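Protein (superoxide dismutase) (Aquifex pyrophilus, PDB 1COJ) converts superoxide radicals into hydrogen peroxide and molecular oxygen at a single iron ion in each subunit of a homotetramer. Local coordinates at residues P7-K12 against H31-V36; N40-K45 against V69-N74; K101-E106 against G138-N143. All coordinates share one frame; numbering follows the deposited sequence.

Contact 1: P7-K12 against H31-V36; sequences PKDHLK and HYKGYV
P7 and K8 lie against Y32, K33 and V36, fixing the N-terminal loop of the iron superoxide dismutase on helix 21-47, the first long helix of the alpha-hairpin domain. The tight part centres on the buried ring of Y32. Its CG is anti to the backbone N (chi1 163°) and the ring reaches across to the loop, where the backbone N of K8 meets it at the edge, in the ring plane, and donates a nearly straight hydrogen bond to Y32 OH (2.8 Å, N-H...O angle 164°). The same hydroxyl is also hydrogen-bonded to E82, so two bonds grip it and would limit how far the phenol can swing. P7 packs beside this bond: its CB lies 3.9 Å from CE2 of Y32, approaching the ring obliquely, while its CD touches CG1 of V36 at 3.8 Å, the two side chains crossing at about a right angle. Y32 itself touches the iron ligand H81, and the iron lies about 7 Å from its side chain, which places Y32 in the second shell of the metal site, with the loop backing it from behind.

Toward solvent the contact thins to one ion pair. K33 runs out extended, its CG 4.0 Å from CB of P7 on the way, and ends at the exposed D9. The ammonium of K33 also forms a salt bridge with E29, which probably helps to hold it in place. D9 receives the lysine on the syn lone pair of OD1, 2.8 Å from K33 NZ.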
loop_
_atom_site.group_PDB
_atom_site.type_symbol
_atom_site.label_atom_id
_atom_site.label_comp_id
_atom_site.label_asym_id
_atom_site.label_seq_id
_atom_site.Cartn_x
_atom_site.Cartn_y
_atom_site.Cartn_z
ATOM N N PRO A 7 10.837 -22.399 -13.064
ATOM C CA PRO A 7 10.531 -22.971 -11.752
ATOM C C PRO A 7 11.501 -24.077 -11.347
ATOM O O PRO A 7 12.106 -24.731 -12.201
ATOM C CB PRO A 7 9.101 -23.488 -11.931
ATOM C CG PRO A 7 9.038 -23.826 -13.381
ATOM C CD PRO A 7 9.744 -22.660 -14.019
ATOM N N LYS A 8 11.685 -24.247 -10.044
ATOM C CA LYS A 8 12.565 -25.280 -9.529
ATOM C C LYS A 8 11.700 -26.409 -8.993
ATOM O O LYS A 8 11.400 -26.464 -7.799
ATOM C CB LYS A 8 13.463 -24.710 -8.433
ATOM C CG LYS A 8 14.320 -23.559 -8.916
ATOM C CD LYS A 8 15.281 -23.091 -7.853
ATOM C CE LYS A 8 16.112 -21.939 -8.372
ATOM N NZ LYS A 8 17.160 -21.560 -7.394
ATOM N N ASP A 9 11.303 -27.309 -9.888
ATOM C CA ASP A 9 10.452 -28.442 -9.533
ATOM C C ASP A 9 10.993 -29.313 -8.416
ATOM O O ASP A 9 10.228 -29.841 -7.617
ATOM C CB ASP A 9 10.154 -29.304 -10.759
ATOM C CG ASP A 9 9.167 -28.652 -11.696
ATOM O OD1 ASP A 9 7.958 -28.638 -11.383
ATOM O OD2 ASP A 9 9.602 -28.140 -12.740
ATOM N N HIS A 10 12.313 -29.412 -8.314
ATOM C CA HIS A 10 12.929 -30.232 -7.283
ATOM C C HIS A 10 12.663 -29.731 -5.860
ATOM O O HIS A 10 12.998 -30.407 -4.890
ATOM C CB HIS A 10 14.438 -30.349 -7.523
ATOM C CG HIS A 10 15.212 -29.107 -7.202
ATOM N ND1 HIS A 10 15.519 -28.144 -8.135
ATOM C CD2 HIS A 10 15.780 -28.689 -6.038
ATOM C CE1 HIS A 10 16.235 -27.192 -7.574
ATOM N NE2 HIS A 10 16.409 -27.496 -6.303
ATOM N N LEU A 11 12.083 -28.540 -5.749
ATOM C CA LEU A 11 11.774 -27.929 -4.457
ATOM C C LEU A 11 10.395 -28.308 -3.914
ATOM O O LEU A 11 10.079 -28.004 -2.766
ATOM C CB LEU A 11 11.851 -26.403 -4.589
ATOM C CG LEU A 11 13.016 -25.620 -3.980
ATOM C CD1 LEU A 11 14.317 -26.379 -4.061
ATOM C CD2 LEU A 11 13.119 -24.271 -4.675
ATOM N N LYS A 12 9.568 -28.943 -4.742
ATOM C CA LYS A 12 8.212 -29.323 -4.341
ATOM C C LYS A 12 8.165 -30.347 -3.202
ATOM O O LYS A 12 8.625 -31.482 -3.354
ATOM C CB LYS A 12 7.446 -29.860 -5.547
ATOM C CG LYS A 12 5.960 -30.027 -5.317
ATOM C CD LYS A 12 5.304 -30.531 -6.584
ATOM C CE LYS A 12 3.815 -30.717 -6.409
ATOM N NZ LYS A 12 3.230 -31.285 -7.650
ATOM N N HIS A 31 0.143 -21.026 -8.111
ATOM C CA HIS A 31 0.645 -19.768 -7.574
ATOM C C HIS A 31 2.115 -19.514 -7.829
ATOM O O HIS A 31 2.470 -18.557 -8.509
ATOM C CB HIS A 31 0.329 -19.672 -6.086
ATOM C CG HIS A 31 -1.139 -19.665 -5.794
ATOM N ND1 HIS A 31 -1.960 -18.627 -6.185
ATOM C CD2 HIS A 31 -1.946 -20.584 -5.215
ATOM C CE1 HIS A 31 -3.212 -18.909 -5.861
ATOM N NE2 HIS A 31 -3.234 -20.088 -5.273
ATOM N N TYR A 32 2.972 -20.377 -7.295
ATOM C CA TYR A 32 4.410 -20.228 -7.478
ATOM C C TYR A 32 4.812 -20.112 -8.955
ATOM O O TYR A 32 5.484 -19.156 -9.356
ATOM C CB TYR A 32 5.137 -21.394 -6.800
ATOM C CG TYR A 32 6.571 -21.589 -7.239
ATOM C CD1 TYR A 32 7.503 -20.554 -7.150
ATOM C CD2 TYR A 32 6.992 -22.811 -7.761
ATOM C CE1 TYR A 32 8.829 -20.739 -7.576
ATOM C CE2 TYR A 32 8.300 -23.007 -8.187
ATOM C CZ TYR A 32 9.215 -21.973 -8.094
ATOM O OH TYR A 32 10.505 -22.186 -8.518
ATOM N N LYS A 33 4.373 -21.067 -9.765
ATOM C CA LYS A 33 4.704 -21.052 -11.178
ATOM C C LYS A 33 4.100 -19.859 -11.907
ATOM O O LYS A 33 4.650 -19.396 -12.913
ATOM C CB LYS A 33 4.315 -22.379 -11.828
ATOM C CG LYS A 33 5.129 -23.542 -11.282
ATOM C CD LYS A 33 4.933 -24.817 -12.077
ATOM C CE LYS A 33 5.868 -25.901 -11.569
ATOM N NZ LYS A 33 5.768 -27.134 -12.397
ATOM N N GLY A 34 3.012 -19.321 -11.360
ATOM C CA GLY A 34 2.366 -18.164 -11.955
ATOM C C GLY A 34 3.234 -16.927 -11.815
ATOM O O GLY A 34 3.280 -16.085 -12.718
ATOM N N TYR A 35 3.932 -16.821 -10.685
ATOM C CA TYR A 35 4.825 -15.692 -10.432
ATOM C C TYR A 35 6.025 -15.763 -11.366
ATOM O O TYR A 35 6.519 -14.735 -11.828
ATOM C CB TYR A 35 5.301 -15.679 -8.977
ATOM C CG TYR A 35 4.183 -15.504 -7.978
ATOM C CD1 TYR A 35 3.270 -14.458 -8.102
ATOM C CD2 TYR A 35 4.020 -16.398 -6.922
ATOM C CE1 TYR A 35 2.214 -14.308 -7.201
ATOM C CE2 TYR A 35 2.967 -16.257 -6.015
ATOM C CZ TYR A 35 2.071 -15.208 -6.162
ATOM O OH TYR A 35 1.042 -15.040 -5.257
ATOM N N VAL A 36 6.495 -16.978 -11.635
ATOM C CA VAL A 36 7.630 -17.177 -12.531
ATOM C C VAL A 36 7.244 -16.728 -13.945
ATOM O O VAL A 36 7.973 -15.964 -14.590
ATOM C CB VAL A 36 8.092 -18.666 -12.545
ATOM C CG1 VAL A 36 9.169 -18.887 -13.608
ATOM C CG2 VAL A 36 8.622 -19.064 -11.166
#

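Contact 2: N40-K45 against V69-N74; sequences NEIQEK and VEETFN
I42 is the apolar knob of this contact, directed from helix 21-47 at helix 63-86; the two helices form the antiparallel hairpin of the N-terminal domain. Their local axes come within 9.8 Å, with 150° between their directions. The first shell is centred on CD1 of I42, which reaches the backbone of the opposite helix: it lies 3.7 Å from the carbonyl O of E70 and 3.8 Å from CB of the same residue, with the amide of N74 close by. The other branch, CG2, is anti to the backbone N and rests 4.0 Å from CB of E71, the two side chains meeting obliquely.

Beside this apolar patch, the side chains of Q43 and E71 cross at about a right angle and bring their polar ends together, with the amide and carboxylate planes nearly coplanar, 13° apart. E71 runs extended to get there, and its carboxylate is also held by a salt bridge to K68.

Further out, residues of other subunits hold the polar ends. The carboxylate of E70 turns away from I42 and is engaged by R126 of the third subunit and R65 of the fourth, so the residue whose CB packs on I42 is tied at its far end into the tetramer. On helix 21-47, K45 pairs with E63 of the fourth subunit and, one turn back, with E41, whose OE1 accepts K45 NZ on its anti lone pair at 2.7 Å.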
loop_
_atom_site.group_PDB
_atom_site.type_symbol
_atom_site.label_atom_id
_atom_site.label_comp_id
_atom_site.label_asym_id
_atom_site.label_seq_id
_atom_site.Cartn_x
_atom_site.Cartn_y
_atom_site.Cartn_z
ATOM N N ASN A 40 8.666 -13.327 -16.046
ATOM C CA ASN A 40 9.249 -13.468 -17.375
ATOM C C ASN A 40 8.621 -12.519 -18.391
ATOM O O ASN A 40 9.327 -11.923 -19.205
ATOM C CB ASN A 40 9.161 -14.920 -17.849
ATOM C CG ASN A 40 10.161 -15.827 -17.142
ATOM O OD1 ASN A 40 11.042 -15.363 -16.421
ATOM N ND2 ASN A 40 10.015 -17.125 -17.332
ATOM N N GLU A 41 7.304 -12.351 -18.315
ATOM C CA GLU A 41 6.584 -11.454 -19.216
ATOM C C GLU A 41 7.068 -10.025 -18.991
ATOM O O GLU A 41 7.323 -9.280 -19.941
ATOM C CB GLU A 41 5.078 -11.519 -18.954
ATOM C CG GLU A 41 4.274 -10.541 -19.805
ATOM C CD GLU A 41 2.785 -10.533 -19.478
ATOM O OE1 GLU A 41 2.105 -9.541 -19.806
ATOM O OE2 GLU A 41 2.289 -11.520 -18.902
ATOM N N ILE A 42 7.180 -9.650 -17.722
ATOM C CA ILE A 42 7.637 -8.320 -17.343
ATOM C C ILE A 42 9.050 -8.071 -17.878
ATOM O O ILE A 42 9.325 -6.999 -18.419
ATOM C CB ILE A 42 7.567 -8.146 -15.807
ATOM C CG1 ILE A 42 6.097 -8.079 -15.369
ATOM C CG2 ILE A 42 8.338 -6.908 -15.358
ATOM C CD1 ILE A 42 5.884 -8.139 -13.869
ATOM N N GLN A 43 9.911 -9.087 -17.806
ATOM C CA GLN A 43 11.283 -8.958 -18.300
ATOM C C GLN A 43 11.312 -8.683 -19.800
ATOM O O GLN A 43 12.088 -7.845 -20.267
ATOM C CB GLN A 43 12.126 -10.201 -17.977
ATOM C CG GLN A 43 12.419 -10.392 -16.493
ATOM C CD GLN A 43 12.891 -9.120 -15.805
ATOM O OE1 GLN A 43 12.262 -8.639 -14.865
ATOM N NE2 GLN A 43 13.973 -8.550 -16.292
ATOM N N GLU A 44 10.451 -9.369 -20.544
ATOM C CA GLU A 44 10.376 -9.185 -21.988
ATOM C C GLU A 44 9.919 -7.770 -22.335
ATOM O O GLU A 44 10.507 -7.115 -23.198
ATOM C CB GLU A 44 9.405 -10.187 -22.607
ATOM C CG GLU A 44 9.809 -11.638 -22.457
ATOM C CD GLU A 44 8.788 -12.569 -23.077
ATOM O OE1 GLU A 44 7.577 -12.359 -22.836
ATOM O OE2 GLU A 44 9.185 -13.501 -23.810
ATOM N N LYS A 45 8.876 -7.304 -21.654
ATOM C CA LYS A 45 8.336 -5.973 -21.899
ATOM C C LYS A 45 9.280 -4.869 -21.457
ATOM O O LYS A 45 9.362 -3.824 -22.096
ATOM C CB LYS A 45 6.962 -5.835 -21.251
ATOM C CG LYS A 45 5.932 -6.682 -21.968
ATOM C CD LYS A 45 4.564 -6.633 -21.328
ATOM C CE LYS A 45 3.572 -7.408 -22.187
ATOM N NZ LYS A 45 2.211 -7.468 -21.607
ATOM N N VAL A 69 6.930 -1.780 -10.803
ATOM C CA VAL A 69 6.146 -2.021 -9.597
ATOM C C VAL A 69 5.841 -3.513 -9.484
ATOM O O VAL A 69 6.183 -4.150 -8.488
ATOM C CB VAL A 69 4.811 -1.230 -9.601
ATOM C CG1 VAL A 69 3.925 -1.685 -8.451
ATOM C CG2 VAL A 69 5.072 0.265 -9.479
ATOM N N GLU A 70 5.264 -4.087 -10.534
ATOM C CA GLU A 70 4.922 -5.502 -10.499
ATOM C C GLU A 70 6.130 -6.426 -10.582
ATOM O O GLU A 70 6.046 -7.603 -10.222
ATOM C CB GLU A 70 3.875 -5.844 -11.567
ATOM C CG GLU A 70 2.633 -4.940 -11.551
ATOM C CD GLU A 70 1.840 -4.974 -10.240
ATOM O OE1 GLU A 70 0.811 -4.276 -10.166
ATOM O OE2 GLU A 70 2.223 -5.685 -9.286
ATOM N N GLU A 71 7.266 -5.898 -11.022
ATOM C CA GLU A 71 8.468 -6.708 -11.086
ATOM C C GLU A 71 8.832 -7.136 -9.669
ATOM O O GLU A 71 9.218 -8.285 -9.447
ATOM C CB GLU A 71 9.632 -5.933 -11.698
ATOM C CG GLU A 71 10.906 -6.769 -11.845
ATOM C CD GLU A 71 12.073 -5.967 -12.388
ATOM O OE1 GLU A 71 12.221 -4.798 -11.979
ATOM O OE2 GLU A 71 12.841 -6.498 -13.219
ATOM N N THR A 72 8.694 -6.223 -8.706
ATOM C CA THR A 72 9.017 -6.533 -7.317
ATOM C C THR A 72 8.011 -7.526 -6.737
ATOM O O THR A 72 8.381 -8.420 -5.975
ATOM C CB THR A 72 9.073 -5.267 -6.409
ATOM O OG1 THR A 72 7.788 -4.643 -6.348
ATOM C CG2 THR A 72 10.092 -4.272 -6.932
ATOM N N PHE A 73 6.745 -7.389 -7.125
ATOM C CA PHE A 73 5.692 -8.279 -6.646
ATOM C C PHE A 73 5.951 -9.714 -7.086
ATOM O O PHE A 73 5.963 -10.638 -6.264
ATOM C CB PHE A 73 4.320 -7.827 -7.163
ATOM C CG PHE A 73 3.174 -8.660 -6.651
ATOM C CD1 PHE A 73 2.691 -8.481 -5.358
ATOM C CD2 PHE A 73 2.602 -9.648 -7.454
ATOM C CE1 PHE A 73 1.652 -9.271 -4.867
ATOM C CE2 PHE A 73 1.566 -10.445 -6.976
ATOM C CZ PHE A 73 1.090 -10.259 -5.678
ATOM N N ASN A 74 6.195 -9.888 -8.378
ATOM C CA ASN A 74 6.429 -11.209 -8.932
ATOM C C ASN A 74 7.776 -11.828 -8.583
ATOM O O ASN A 74 7.844 -13.017 -8.249
ATOM C CB ASN A 74 6.172 -11.206 -10.443
ATOM C CG ASN A 74 4.697 -10.987 -10.776
ATOM O OD1 ASN A 74 4.286 -9.892 -11.155
ATOM N ND2 ASN A 74 3.902 -12.023 -10.610
#

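Contact 3: K101-E106 against G138-N143; sequences KKKIEE and GRLVVN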
loop_
_atom_site.group_PDB
_atom_site.type_symbol
_atom_site.label_atom_id
_atom_site.label_comp_id
_atom_site.label_asym_id
_atom_site.label_seq_id
_atom_site.Cartn_x
_atom_site.Cartn_y
_atom_site.Cartn_z
ATOM N N LYS A 101 21.510 -21.003 17.688
ATOM C CA LYS A 101 20.858 -20.885 18.985
ATOM C C LYS A 101 21.442 -19.753 19.819
ATOM O O LYS A 101 20.706 -19.018 20.478
ATOM C CB LYS A 101 20.964 -22.192 19.765
ATOM C CG LYS A 101 20.157 -23.337 19.191
ATOM C CD LYS A 101 20.433 -24.607 19.979
ATOM C CE LYS A 101 19.714 -25.797 19.384
ATOM N NZ LYS A 101 20.141 -27.068 20.032
ATOM N N LYS A 102 22.758 -19.593 19.767
ATOM C CA LYS A 102 23.422 -18.550 20.537
ATOM C C LYS A 102 23.055 -17.150 20.057
ATOM O O LYS A 102 22.819 -16.250 20.869
ATOM C CB LYS A 102 24.941 -18.746 20.503
ATOM C CG LYS A 102 25.711 -17.878 21.496
ATOM C CD LYS A 102 25.250 -18.107 22.938
ATOM C CE LYS A 102 25.472 -19.552 23.390
ATOM N NZ LYS A 102 24.976 -19.801 24.779
ATOM N N LYS A 103 23.009 -16.970 18.740
ATOM C CA LYS A 103 22.663 -15.679 18.152
ATOM C C LYS A 103 21.219 -15.317 18.506
ATOM O O LYS A 103 20.923 -14.178 18.873
ATOM C CB LYS A 103 22.831 -15.732 16.634
ATOM C CG LYS A 103 22.772 -14.374 15.944
ATOM C CD LYS A 103 24.167 -13.891 15.584
ATOM C CE LYS A 103 24.149 -12.538 14.881
ATOM N NZ LYS A 103 23.885 -11.414 15.813
ATOM N N ILE A 104 20.325 -16.298 18.395
ATOM C CA ILE A 104 18.911 -16.102 18.719
ATOM C C ILE A 104 18.790 -15.713 20.187
ATOM O O ILE A 104 17.983 -14.856 20.559
ATOM C CB ILE A 104 18.092 -17.399 18.473
ATOM C CG1 ILE A 104 17.916 -17.634 16.972
ATOM C CG2 ILE A 104 16.742 -17.332 19.179
ATOM C CD1 ILE A 104 17.188 -18.913 16.631
ATOM N N GLU A 105 19.613 -16.341 21.015
ATOM C CA GLU A 105 19.604 -16.085 22.437
ATOM C C GLU A 105 19.973 -14.641 22.750
ATOM O O GLU A 105 19.266 -13.963 23.488
ATOM C CB GLU A 105 20.559 -17.041 23.133
ATOM C CG GLU A 105 20.323 -17.170 24.620
ATOM C CD GLU A 105 21.263 -18.164 25.271
ATOM O OE1 GLU A 105 21.583 -17.968 26.461
ATOM O OE2 GLU A 105 21.679 -19.139 24.600
ATOM N N GLU A 106 21.049 -14.151 22.149
ATOM C CA GLU A 106 21.472 -12.783 22.410
ATOM C C GLU A 106 20.657 -11.701 21.704
ATOM O O GLU A 106 20.483 -10.612 22.246
ATOM C CB GLU A 106 22.973 -12.612 22.151
ATOM C CG GLU A 106 23.454 -13.026 20.775
ATOM C CD GLU A 106 24.968 -12.975 20.659
ATOM O OE1 GLU A 106 25.591 -14.051 20.530
ATOM O OE2 GLU A 106 25.535 -11.859 20.707
ATOM N N GLY A 138 23.503 -6.316 12.003
ATOM C CA GLY A 138 24.091 -7.609 12.301
ATOM C C GLY A 138 23.256 -8.393 13.296
ATOM O O GLY A 138 23.739 -9.346 13.901
ATOM N N ARG A 139 21.990 -8.014 13.439
ATOM C CA ARG A 139 21.088 -8.678 14.372
ATOM C C ARG A 139 19.971 -9.438 13.668
ATOM O O ARG A 139 19.554 -9.075 12.564
ATOM C CB ARG A 139 20.460 -7.649 15.313
ATOM C CG ARG A 139 21.452 -6.904 16.186
ATOM C CD ARG A 139 20.832 -5.636 16.759
ATOM N NE ARG A 139 19.653 -5.895 17.585
ATOM C CZ ARG A 139 19.675 -6.546 18.746
ATOM N NH1 ARG A 139 20.818 -7.020 19.231
ATOM N NH2 ARG A 139 18.554 -6.696 19.440
ATOM N N LEU A 140 19.513 -10.515 14.296
ATOM C CA LEU A 140 18.411 -11.293 13.750
ATOM C C LEU A 140 17.170 -10.477 14.068
ATOM O O LEU A 140 17.053 -9.913 15.165
ATOM C CB LEU A 140 18.308 -12.668 14.421
ATOM C CG LEU A 140 19.423 -13.672 14.121
ATOM C CD1 LEU A 140 19.196 -14.946 14.909
ATOM C CD2 LEU A 140 19.482 -13.974 12.633
ATOM N N VAL A 141 16.270 -10.368 13.098
ATOM C CA VAL A 141 15.035 -9.614 13.268
ATOM C C VAL A 141 13.860 -10.341 12.623
ATOM O O VAL A 141 14.037 -11.153 11.712
ATOM C CB VAL A 141 15.124 -8.190 12.644
ATOM C CG1 VAL A 141 16.261 -7.391 13.271
ATOM C CG2 VAL A 141 15.304 -8.274 11.141
ATOM N N VAL A 142 12.667 -10.083 13.138
ATOM C CA VAL A 142 11.464 -10.681 12.592
ATOM C C VAL A 142 10.846 -9.585 11.734
ATOM O O VAL A 142 10.589 -8.482 12.214
ATOM C CB VAL A 142 10.491 -11.107 13.700
ATOM C CG1 VAL A 142 9.201 -11.607 13.086
ATOM C CG2 VAL A 142 11.119 -12.192 14.555
ATOM N N ASN A 143 10.659 -9.877 10.454
ATOM C CA ASN A 143 10.103 -8.932 9.494
ATOM C C ASN A 143 8.772 -9.467 8.954
ATOM O O ASN A 143 8.725 -10.534 8.342
ATOM C CB ASN A 143 11.116 -8.747 8.351
ATOM C CG ASN A 143 10.664 -7.755 7.275
ATOM O OD1 ASN A 143 11.202 -7.768 6.167
ATOM N ND2 ASN A 143 9.724 -6.866 7.600
HETATM O O HOH W 1 19.119 -8.074 22.570
#
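K103 and I104 of helix 98-107 close over L140 of strand 139-145, a helix-on-sheet packing in the alpha+beta C-terminal domain, with its three-stranded antiparallel sheet. The local helix axis crosses the strand at 72°, and the axes approach to 8.3 Å. One methyl of L140 does most of the apolar work. Its CD1 lies 3.6 Å from CG1 of I104 and 3.8 Å from CG of K103, both side chains meeting the leucine obliquely.

K103 uses its length in two ways. Its CG is anti to the backbone N (chi1 -168°), which sets the methylene against L140; further bends at chi2 and chi4 then bring the ammonium round to the turn before the strand. There NZ donates to the carbonyl O of G138 at 2.8 Å, in the carbonyl plane. The same ammonium forms a salt bridge with D107, whose carboxylate also accepts the backbone N-H of L140, so lysine and aspartate together tie the helix end to the strand. An alanine in place of K103 would probably leave the G138 carbonyl and D107 without their ammonium partner and open a gap beside L140.

R139 also brings its guanidinium back toward the helix, where a water bridges the segments. The water donates to the carbonyl O of E106 at 2.9 Å and weakly accepts from R139 NH2, lying at the guanidinium edge.

In the fold
Contacts 1 and 2 share helix 21-47 and the alpha-hairpin domain, and they touch where Y35 packs on F73 and N74. Contact 3 lies in the C-terminal domain on the opposite side of the chain's centre, its centre about 30 Å from that of contact 1. Contact 1 is partly buried, grading from a hydroxyl near the iron site to a surface ion pair. Contacts 2 and 3 are buried and both have a branched apolar side chain at their heart, yet contact 2 joins helix to helix amid charges shared with other subunits, whereas contact 3 joins helix to strand through a lysine bound to a backbone carbonyl, away from the metal.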